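Local structure of conserved hypothetical exported protein (Bacteroides fragilis, 4JJA) at residues A[93-99]-A[128-133]; A[115-121]-A[161-166]; A[143-148]-A[205-211]. The protein is of unknown function but probably acts as an exo-beta-N-acetylmuramidase on peptidoglycan. One frame throughout, in Å; residues are numbered along the deposited sequence. Where two conformers were deposited one is given.

In the fold
All three contacts lie in the N-terminal NamZ part of the chain, built round a six-stranded parallel sheet consistent with a Rossmann-like fold. Interactions 1 and 2 share helix 119-132: interaction 2 uses its first turn and the loop leading into it, interaction 1 its last turn, and their centres lie about 20 Å apart. Interaction 3 joins two loops; its centre is about 20 Å from that of interaction 2 and about 32 Å from that of interaction 1. Along the chain interaction 1 closes before interaction 3 opens, whereas interaction 2 interlocks with both. Interaction 2 ties helix 119-132 to the connection after strand 136-140, and interaction 3 ties that same connection to the one after strand 197-200.

Interaction 1. Residues A[93-99]-A[128-133]; sequences KPSEASM and DACAEY
Met99, present as selenomethionine, lays its CB over one face of the Tyr133 ring, a CH-pi contact with CB 4.0 Å from the ring centroid and displaced toward the rim. From there the chain folds back on itself: with chi2 at -59° and chi3 close to the same value, the selenium comes to the Ala129 methyl, SE to CB 3.9 Å, while the terminal CE continues to SG of Cys130 and the carbonyl of Ala129. Pro94 adds its CD to the other contacts of the Ala129 methyl, CD to CB 3.9 Å. At the outer end of the tyrosine, the extended side chain of Glu96 crosses the ring direction at about a right angle, bringing its CG to 3.2 Å from Tyr133 OH.

Charge closes the opposite end of the contact. Lys93 reaches toward the helix in an extended chain, crossing the side chains of Asp128 and Glu132 at about a right angle, and its NZ lies 2.7 Å from OD2 of Asp128 in a salt bridge whose hydrogen bond is weak in geometry. The same ammonium pairs with OE1 of Glu132 at 3.2 Å, one helical turn further on, so one cation serves two carboxylates. These acids would be expected to favour the charged lysine.

Behind this first shell, the backbone bond from Tyr133 N to Ala129 O closes the last helical turn and holds the Tyr133 backbone; CG anti to the carbonyl carbon (chi1 -73°) then directs the ring to Met99. Ser95 occupies the N-cap position of helix 96-99, and Met99 O receives a hydrogen bond from Arg135. The arrangement joins a short helix just before strand 104-107 to the C-terminal turn of helix 119-132, just before strand 136-140, at the periphery of a parallel alpha/beta sheet of Rossmann-like type.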
loop_
_atom_site.group_PDB
_atom_site.type_symbol
_atom_site.label_atom_id
_atom_site.label_comp_id
_atom_site.label_asym_id
_atom_site.label_seq_id
_atom_site.Cartn_x
_atom_site.Cartn_y
_atom_site.Cartn_z
ATOM N N LYS A 93 15.454 9.479 -0.135
ATOM C CA LYS A 93 15.314 10.872 0.300
ATOM C C LYS A 93 15.531 11.922 -0.805
ATOM O O LYS A 93 16.088 11.618 -1.890
ATOM C CB LYS A 93 16.285 11.186 1.463
ATOM C CG LYS A 93 15.655 11.162 2.855
ATOM C CD LYS A 93 16.502 11.882 3.884
ATOM C CE LYS A 93 16.059 11.523 5.297
ATOM N NZ LYS A 93 16.621 12.466 6.335
ATOM N N PRO A 94 15.109 13.170 -0.513
ATOM C CA PRO A 94 15.418 14.345 -1.328
ATOM C C PRO A 94 16.775 14.990 -0.996
ATOM O O PRO A 94 17.241 14.929 0.151
ATOM C CB PRO A 94 14.304 15.331 -0.944
ATOM C CG PRO A 94 13.289 14.513 -0.180
ATOM C CD PRO A 94 14.096 13.507 0.507
ATOM N N SER A 95 17.360 15.661 -1.989
ATOM C CA SER A 95 18.595 16.422 -1.778
ATOM C C SER A 95 18.348 17.663 -0.924
ATOM O O SER A 95 17.212 18.147 -0.834
ATOM C CB SER A 95 19.221 16.857 -3.116
ATOM O OG SER A 95 18.395 17.755 -3.845
ATOM N N GLU A 96 19.414 18.162 -0.302
ATOM C CA GLU A 96 19.381 19.436 0.446
ATOM C C GLU A 96 18.884 20.563 -0.454
ATOM O O GLU A 96 18.033 21.367 -0.023
ATOM C CB GLU A 96 20.767 19.798 1.019
ATOM C CG GLU A 96 20.743 21.023 1.979
ATOM C CD GLU A 96 22.116 21.619 2.325
ATOM O OE1 GLU A 96 23.102 21.337 1.600
ATOM O OE2 GLU A 96 22.192 22.397 3.323
ATOM N N ALA A 97 19.374 20.600 -1.706
ATOM C CA ALA A 97 18.968 21.627 -2.655
ATOM C C ALA A 97 17.455 21.627 -2.814
ATOM O O ALA A 97 16.820 22.692 -2.767
ATOM C CB ALA A 97 19.667 21.461 -4.031
ATOM N N SER A 98 16.864 20.426 -2.939
ATOM C CA SER A 98 15.431 20.324 -3.173
ATOM C C SER A 98 14.665 20.756 -1.929
ATOM O O SER A 98 13.694 21.462 -2.041
ATOM C CB SER A 98 15.036 18.892 -3.575
ATOM O OG SER A 98 15.571 18.582 -4.844
HETATM N N MSE A 99 15.138 20.373 -0.760
HETATM C CA MSE A 99 14.461 20.734 0.485
HETATM C C MSE A 99 14.408 22.228 0.701
HETATM O O MSE A 99 13.446 22.753 1.240
HETATM C CB MSE A 99 15.149 20.077 1.675
HETATM C CG MSE A 99 15.138 18.548 1.640
HETATM SE SE MSE A 99 13.394 17.784 1.576
HETATM C CE MSE A 99 12.679 18.570 3.207
ATOM N N ASP A 128 11.070 12.279 7.532
ATOM C CA ASP A 128 12.402 12.414 8.154
ATOM C C ASP A 128 13.141 13.675 7.626
ATOM O O ASP A 128 13.652 14.467 8.401
ATOM C CB ASP A 128 13.194 11.169 7.873
ATOM C CG ASP A 128 14.494 11.101 8.648
ATOM O OD1 ASP A 128 14.452 11.363 9.866
ATOM O OD2 ASP A 128 15.467 10.645 8.028
ATOM N N ALA A 129 13.075 13.856 6.318
ATOM C CA ALA A 129 13.713 15.003 5.667
ATOM C C ALA A 129 13.045 16.286 6.109
ATOM O O ALA A 129 13.698 17.277 6.425
ATOM C CB ALA A 129 13.703 14.846 4.178
ATOM N N CYS A 130 11.720 16.313 6.099
ATOM C CA CYS A 130 11.006 17.502 6.523
ATOM C C CYS A 130 11.274 17.847 7.986
ATOM O O CYS A 130 11.422 19.032 8.329
ATOM C CB CYS A 130 9.513 17.356 6.213
ATOM S SG CYS A 130 9.051 17.514 4.450
ATOM N N ALA A 131 11.430 16.829 8.813
ATOM C CA ALA A 131 11.730 17.023 10.215
ATOM C C ALA A 131 13.103 17.688 10.327
ATOM O O ALA A 131 13.257 18.680 11.052
ATOM C CB ALA A 131 11.728 15.699 11.012
ATOM N N GLU A 132 14.079 17.146 9.592
ATOM C CA GLU A 132 15.483 17.620 9.696
ATOM C C GLU A 132 15.551 19.079 9.218
ATOM O O GLU A 132 16.323 19.893 9.762
ATOM C CB GLU A 132 16.377 16.694 8.851
ATOM C CG GLU A 132 17.902 16.959 8.935
ATOM C CD GLU A 132 18.744 16.017 8.071
ATOM O OE1 GLU A 132 18.212 15.045 7.468
ATOM O OE2 GLU A 132 19.972 16.280 7.974
ATOM N N TYR A 133 14.801 19.424 8.175
ATOM C CA TYR A 133 14.842 20.752 7.545
ATOM C C TYR A 133 13.744 21.721 7.993
ATOM O O TYR A 133 13.580 22.792 7.411
ATOM C CB TYR A 133 14.850 20.612 6.010
ATOM C CG TYR A 133 16.160 20.121 5.475
ATOM C CD1 TYR A 133 16.473 18.782 5.449
ATOM C CD2 TYR A 133 17.133 21.039 5.048
ATOM C CE1 TYR A 133 17.693 18.327 4.977
ATOM C CE2 TYR A 133 18.372 20.600 4.575
ATOM C CZ TYR A 133 18.645 19.244 4.550
ATOM O OH TYR A 133 19.863 18.789 4.085
#

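Interaction 2. Residues A[115-121]-A[161-166]; sequences RFYTYYI and SGVGGL
Tyr120 holds CG between its own backbone N and carbonyl carbon, chi1 74°, which carries the phenol back along the chain to the loop 161-166. Its OH there meets the N-H of Gly165 at the ring edge, N to OH 3.0 Å and nearly straight at 173°. The hydroxyl gives its own proton to Arg115 O, OH to O 2.6 Å, arriving in the carbonyl plane on a lone pair; with one bond received and one given, the hydroxyl hydrogen has a defined direction. Ile121 has CG1 beside its backbone N (chi1 -60°) and a further extended step to CD1, a shape that lays the methyl against the loop backbone, 3.7 Å from Gly165 N.

The loop folds over this tip as a type I beta turn from Ser161 to Gly164, and Ser161 OG accepts from Val163 N in an ST turn. It belongs to the long connection between strand 136-140 and helix 176-185, and here it packs on the N-terminal turn of helix 119-132. Leu166 and Tyr120 run past each other in opposite directions, the CD1 atoms of both meeting at 3.7 Å; Leu179 of helix 176-185 touches both side chains.

At the other end, Phe116 CA approaches Val163 O at 3.3 Å in a CA-H...O contact. Water 1 spans the segments, accepting from Arg115 NE at 2.8 Å in the guanidinium plane and probably donating to Val163 O. The remaining guanidinium nitrogens are held by backbone carbonyls elsewhere: NH1 by Ile168 and Pro153, NH2 by Leu328 and Val329.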
loop_
_atom_site.group_PDB
_atom_site.type_symbol
_atom_site.label_atom_id
_atom_site.label_comp_id
_atom_site.label_asym_id
_atom_site.label_seq_id
_atom_site.Cartn_x
_atom_site.Cartn_y
_atom_site.Cartn_z
ATOM N N ARG A 115 1.353 -3.524 4.436
ATOM C CA ARG A 115 2.746 -3.259 4.854
ATOM C C ARG A 115 3.768 -3.389 3.727
ATOM O O ARG A 115 4.780 -2.732 3.737
ATOM C CB ARG A 115 3.090 -4.175 6.012
ATOM C CG ARG A 115 4.384 -3.877 6.706
ATOM C CD ARG A 115 4.634 -4.812 7.855
ATOM N NE ARG A 115 4.846 -6.164 7.423
ATOM C CZ ARG A 115 4.481 -7.255 8.102
ATOM N NH1 ARG A 115 3.830 -7.168 9.258
ATOM N NH2 ARG A 115 4.737 -8.470 7.572
ATOM N N PHE A 116 3.492 -4.235 2.747
ATOM C CA PHE A 116 4.380 -4.481 1.639
ATOM C C PHE A 116 4.026 -3.695 0.392
ATOM O O PHE A 116 4.658 -3.886 -0.657
ATOM C CB PHE A 116 4.583 -5.980 1.369
ATOM C CG PHE A 116 3.350 -6.828 1.436
ATOM C CD1 PHE A 116 2.316 -6.663 0.520
ATOM C CD2 PHE A 116 3.232 -7.822 2.398
ATOM C CE1 PHE A 116 1.171 -7.473 0.557
ATOM C CE2 PHE A 116 2.098 -8.626 2.436
ATOM C CZ PHE A 116 1.065 -8.438 1.534
ATOM N N TYR A 117 3.092 -2.724 0.513
ATOM C CA TYR A 117 2.811 -1.729 -0.534
ATOM C C TYR A 117 3.429 -0.445 -0.012
ATOM O O TYR A 117 2.981 0.071 1.007
ATOM C CB TYR A 117 1.328 -1.617 -0.741
ATOM C CG TYR A 117 0.955 -0.854 -2.006
ATOM C CD1 TYR A 117 0.782 -1.530 -3.189
ATOM C CD2 TYR A 117 0.681 0.504 -1.994
ATOM C CE1 TYR A 117 0.415 -0.912 -4.339
ATOM C CE2 TYR A 117 0.313 1.178 -3.144
ATOM C CZ TYR A 117 0.181 0.453 -4.327
ATOM O OH TYR A 117 -0.209 1.147 -5.453
ATOM N N THR A 118 4.407 0.071 -0.770
ATOM C CA THR A 118 5.531 0.876 -0.235
ATOM C C THR A 118 5.443 2.369 -0.191
ATOM O O THR A 118 6.401 3.027 0.205
ATOM C CB THR A 118 6.870 0.576 -0.993
ATOM O OG1 THR A 118 6.799 0.987 -2.362
ATOM C CG2 THR A 118 7.188 -0.905 -0.910
ATOM N N TYR A 119 4.315 2.935 -0.569
ATOM C CA TYR A 119 4.209 4.409 -0.552
ATOM C C TYR A 119 4.439 4.985 0.847
ATOM O O TYR A 119 5.031 6.039 0.968
ATOM C CB TYR A 119 2.863 4.917 -1.045
ATOM C CG TYR A 119 2.534 4.636 -2.478
ATOM C CD1 TYR A 119 3.525 4.303 -3.404
ATOM C CD2 TYR A 119 1.218 4.712 -2.906
ATOM C CE1 TYR A 119 3.178 4.054 -4.755
ATOM C CE2 TYR A 119 0.889 4.474 -4.219
ATOM C CZ TYR A 119 1.877 4.125 -5.120
ATOM O OH TYR A 119 1.559 3.883 -6.459
ATOM N N TYR A 120 4.023 4.295 1.915
ATOM C CA TYR A 120 4.239 4.843 3.229
ATOM C C TYR A 120 5.738 4.920 3.570
ATOM O O TYR A 120 6.145 5.723 4.420
ATOM C CB TYR A 120 3.460 4.086 4.340
ATOM C CG TYR A 120 4.038 2.729 4.683
ATOM C CD1 TYR A 120 5.009 2.571 5.641
ATOM C CD2 TYR A 120 3.649 1.617 3.985
ATOM C CE1 TYR A 120 5.582 1.338 5.926
ATOM C CE2 TYR A 120 4.210 0.375 4.221
ATOM C CZ TYR A 120 5.188 0.222 5.191
ATOM O OH TYR A 120 5.783 -0.991 5.453
ATOM N N ILE A 121 6.555 4.045 2.960
ATOM C CA ILE A 121 8.006 4.088 3.227
ATOM C C ILE A 121 8.578 5.343 2.601
ATOM O O ILE A 121 9.339 6.047 3.240
ATOM C CB ILE A 121 8.732 2.829 2.751
ATOM C CG1 ILE A 121 8.161 1.593 3.475
ATOM C CG2 ILE A 121 10.233 2.974 2.940
ATOM C CD1 ILE A 121 8.845 0.274 3.144
ATOM N N SER A 161 12.752 -4.212 5.820
ATOM C CA SER A 161 13.291 -4.281 4.471
ATOM C C SER A 161 12.641 -3.245 3.568
ATOM O O SER A 161 11.741 -2.522 4.002
ATOM C CB SER A 161 13.085 -5.659 3.878
ATOM O OG SER A 161 11.754 -5.817 3.456
ATOM N N GLY A 162 12.950 -3.358 2.278
ATOM C CA GLY A 162 12.264 -2.614 1.260
ATOM C C GLY A 162 10.793 -2.872 1.119
ATOM O O GLY A 162 10.089 -2.072 0.496
ATOM N N VAL A 163 10.334 -4.008 1.632
ATOM C CA VAL A 163 8.917 -4.346 1.576
ATOM C C VAL A 163 8.281 -4.366 2.996
ATOM O O VAL A 163 7.216 -4.918 3.189
ATOM C CB VAL A 163 8.672 -5.707 0.844
ATOM C CG1 VAL A 163 9.146 -5.701 -0.625
ATOM C CG2 VAL A 163 9.289 -6.887 1.613
ATOM N N GLY A 164 8.874 -3.680 3.959
ATOM C CA GLY A 164 8.354 -3.623 5.322
ATOM C C GLY A 164 9.140 -2.663 6.193
ATOM O O GLY A 164 10.247 -2.985 6.660
ATOM N N GLY A 165 8.602 -1.472 6.405
ATOM C CA GLY A 165 9.360 -0.377 6.976
ATOM C C GLY A 165 9.062 0.002 8.398
ATOM O O GLY A 165 9.789 0.814 8.973
ATOM N N LEU A 166 8.007 -0.552 8.997
ATOM C CA LEU A 166 7.539 -0.160 10.322
ATOM C C LEU A 166 7.052 -1.403 11.071
ATOM O O LEU A 166 6.613 -2.368 10.418
ATOM C CB LEU A 166 6.397 0.830 10.187
ATOM C CG LEU A 166 6.712 2.182 9.576
ATOM C CD1 LEU A 166 5.430 2.984 9.334
ATOM C CD2 LEU A 166 7.735 2.992 10.464
HETATM O O HOH W 1 6.355 -6.688 5.092
#

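Interaction 3. Residues A[143-148]-A[205-211]; sequences PNPNGH and YTHQTMY
Pro143 and His148 bracket a type I beta turn, Asn144 to Gly147, that lies against the segment 205-211, itself bent by a type I turn from Thr206 to Thr209; the closest approach of CA atoms is 4.8 Å, between His148 and His207. Pro143 is held between two tyrosines. Its CG lies over a face of the Tyr211 ring, 3.7 Å from the centroid in a CH-pi contact, and its CB meets CE1 of Tyr205. The Tyr205 side chain, with CG anti to the backbone N (chi1 -177°), continues past the proline to put OH 3.0 Å from Asn144 N, which donates to it.

At the end of the turn, His207 ND1 donates to Gly147 O at 2.9 Å, with the oxygen near the imidazole plane and the donor tilted 24° from the carbonyl plane. Its NE2 is hydrogen-bonded to Glu178, and in this one of two modelled conformers both ring nitrogens are engaged. His148 offers a ring face to Met210 (selenomethionine): the bent side chain sets CE over the ring centre, 3.4 Å from the centroid, with SE farther off over the same face. The His148 ring also meets Trp298 edge to face.

Water 2 accepts from Tyr211 N and lies close to Asn144 O and Thr209 O, while water 3 links Pro145 O to Tyr211 O. Water 4 lies 2.9 Å from His148 ND1 and also reaches Thr209 O. Across the contact, then, backbone groups meet side chains and bridging waters, and no direct backbone hydrogen bond joins the two loops.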
loop_
_atom_site.group_PDB
_atom_site.type_symbol
_atom_site.label_atom_id
_atom_site.label_comp_id
_atom_site.label_asym_id
_atom_site.label_seq_id
_atom_site.Cartn_x
_atom_site.Cartn_y
_atom_site.Cartn_z
ATOM N N PRO A 143 -9.106 7.512 1.725
ATOM C CA PRO A 143 -9.430 6.269 2.406
ATOM C C PRO A 143 -8.425 5.158 2.221
ATOM O O PRO A 143 -7.723 5.133 1.218
ATOM C CB PRO A 143 -10.787 5.854 1.782
ATOM C CG PRO A 143 -11.395 7.131 1.386
ATOM C CD PRO A 143 -10.220 7.936 0.863
ATOM N N ASN A 144 -8.386 4.261 3.202
ATOM C CA ASN A 144 -7.706 2.989 3.048
ATOM C C ASN A 144 -8.765 1.988 2.612
ATOM O O ASN A 144 -9.686 1.726 3.385
ATOM C CB ASN A 144 -7.071 2.597 4.384
ATOM C CG ASN A 144 -6.347 1.273 4.339
ATOM O OD1 ASN A 144 -6.486 0.507 3.374
ATOM N ND2 ASN A 144 -5.621 0.974 5.429
ATOM N N PRO A 145 -8.673 1.418 1.389
ATOM C CA PRO A 145 -9.704 0.477 0.958
ATOM C C PRO A 145 -9.715 -0.815 1.765
ATOM O O PRO A 145 -10.673 -1.560 1.723
ATOM C CB PRO A 145 -9.342 0.220 -0.503
ATOM C CG PRO A 145 -7.838 0.425 -0.545
ATOM C CD PRO A 145 -7.589 1.567 0.389
ATOM N N ASN A 146 -8.621 -1.067 2.486
ATOM C CA ASN A 146 -8.480 -2.171 3.432
ATOM C C ASN A 146 -8.414 -1.636 4.882
ATOM O O ASN A 146 -7.804 -2.242 5.756
ATOM C CB ASN A 146 -7.250 -3.039 3.071
ATOM C CG ASN A 146 -7.528 -3.927 1.892
ATOM O OD1 ASN A 146 -8.488 -4.727 1.931
ATOM N ND2 ASN A 146 -6.655 -3.902 0.886
ATOM N N GLY A 147 -9.092 -0.529 5.128
ATOM C CA GLY A 147 -9.105 0.118 6.429
ATOM C C GLY A 147 -10.060 -0.477 7.422
ATOM O O GLY A 147 -10.106 0.001 8.562
ATOM N N HIS A 148 -10.803 -1.487 7.010
ATOM C CA HIS A 148 -11.873 -2.055 7.796
ATOM C C HIS A 148 -11.402 -3.147 8.734
ATOM O O HIS A 148 -12.221 -3.673 9.510
ATOM C CB HIS A 148 -12.987 -2.598 6.888
ATOM C CG HIS A 148 -12.503 -3.566 5.847
ATOM N ND1 HIS A 148 -11.705 -3.158 4.798
ATOM C CD2 HIS A 148 -12.671 -4.904 5.708
ATOM C CE1 HIS A 148 -11.405 -4.218 4.055
ATOM N NE2 HIS A 148 -11.993 -5.294 4.575
ATOM N N TYR A 205 -16.499 9.214 6.404
ATOM C CA TYR A 205 -15.583 8.052 6.370
ATOM C C TYR A 205 -15.342 7.508 7.767
ATOM O O TYR A 205 -14.999 8.249 8.688
ATOM C CB TYR A 205 -14.223 8.475 5.759
ATOM C CG TYR A 205 -13.250 7.327 5.625
ATOM C CD1 TYR A 205 -13.501 6.249 4.797
ATOM C CD2 TYR A 205 -12.049 7.328 6.325
ATOM C CE1 TYR A 205 -12.606 5.190 4.757
ATOM C CE2 TYR A 205 -11.137 6.262 6.257
ATOM C CZ TYR A 205 -11.407 5.217 5.434
ATOM O OH TYR A 205 -10.504 4.146 5.379
ATOM N N THR A 206 -15.564 6.193 7.922
ATOM C CA THR A 206 -15.237 5.458 9.124
ATOM C C THR A 206 -14.356 4.289 8.714
ATOM O O THR A 206 -14.233 3.950 7.529
ATOM C CB THR A 206 -16.494 4.884 9.814
ATOM O OG1 THR A 206 -17.002 3.837 9.001
ATOM C CG2 THR A 206 -17.546 6.000 10.040
ATOM N N HIS A 207 -13.835 3.582 9.713
ATOM C CA HIS A 207 -13.134 2.295 9.492
ATOM C C HIS A 207 -14.043 1.088 9.237
ATOM O O HIS A 207 -13.615 -0.083 9.309
ATOM C CB HIS A 207 -12.142 2.033 10.607
ATOM C CG HIS A 207 -10.952 2.925 10.548
ATOM N ND1 HIS A 207 -9.874 2.660 9.724
ATOM C CD2 HIS A 207 -10.675 4.094 11.172
ATOM C CE1 HIS A 207 -8.976 3.624 9.866
ATOM N NE2 HIS A 207 -9.440 4.512 10.729
ATOM N N GLN A 208 -15.295 1.369 8.930
ATOM C CA GLN A 208 -16.155 0.399 8.212
ATOM C C GLN A 208 -16.514 0.758 6.805
ATOM O O GLN A 208 -17.041 -0.103 6.086
ATOM C CB GLN A 208 -17.451 0.184 9.006
ATOM C CG GLN A 208 -17.242 -0.609 10.247
ATOM C CD GLN A 208 -18.553 -0.877 10.988
ATOM O OE1 GLN A 208 -19.357 -1.683 10.532
ATOM N NE2 GLN A 208 -18.769 -0.196 12.090
ATOM N N THR A 209 -16.219 1.997 6.379
ATOM C CA THR A 209 -16.564 2.403 5.057
ATOM C C THR A 209 -15.738 1.587 4.063
ATOM O O THR A 209 -14.522 1.481 4.226
ATOM C CB THR A 209 -16.237 3.867 4.842
ATOM O OG1 THR A 209 -16.897 4.656 5.821
ATOM C CG2 THR A 209 -16.587 4.365 3.414
HETATM N N MSE A 210 -16.355 1.105 3.001
HETATM C CA MSE A 210 -15.720 0.331 1.945
HETATM C C MSE A 210 -15.565 1.184 0.717
HETATM O O MSE A 210 -16.315 1.052 -0.255
HETATM C CB MSE A 210 -16.523 -0.935 1.643
HETATM C CG MSE A 210 -16.798 -1.759 2.902
HETATM SE SE MSE A 210 -15.248 -2.279 3.949
HETATM C CE MSE A 210 -14.338 -3.346 2.608
ATOM N N TYR A 211 -14.593 2.089 0.750
ATOM C CA TYR A 211 -14.315 2.967 -0.359
ATOM C C TYR A 211 -13.742 2.216 -1.511
ATOM O O TYR A 211 -12.824 1.416 -1.335
ATOM C CB TYR A 211 -13.380 4.059 0.077
ATOM C CG TYR A 211 -12.974 5.047 -0.997
ATOM C CD1 TYR A 211 -13.791 6.100 -1.384
ATOM C CD2 TYR A 211 -11.717 4.976 -1.589
ATOM C CE1 TYR A 211 -13.362 7.014 -2.310
ATOM C CE2 TYR A 211 -11.277 5.897 -2.493
ATOM C CZ TYR A 211 -12.106 6.944 -2.838
ATOM O OH TYR A 211 -11.614 7.853 -3.771
HETATM O O HOH W 2 -12.399 2.325 2.677
HETATM O O HOH W 3 -13.025 -0.742 0.416
HETATM O O HOH W 4 -12.243 -0.323 4.260
#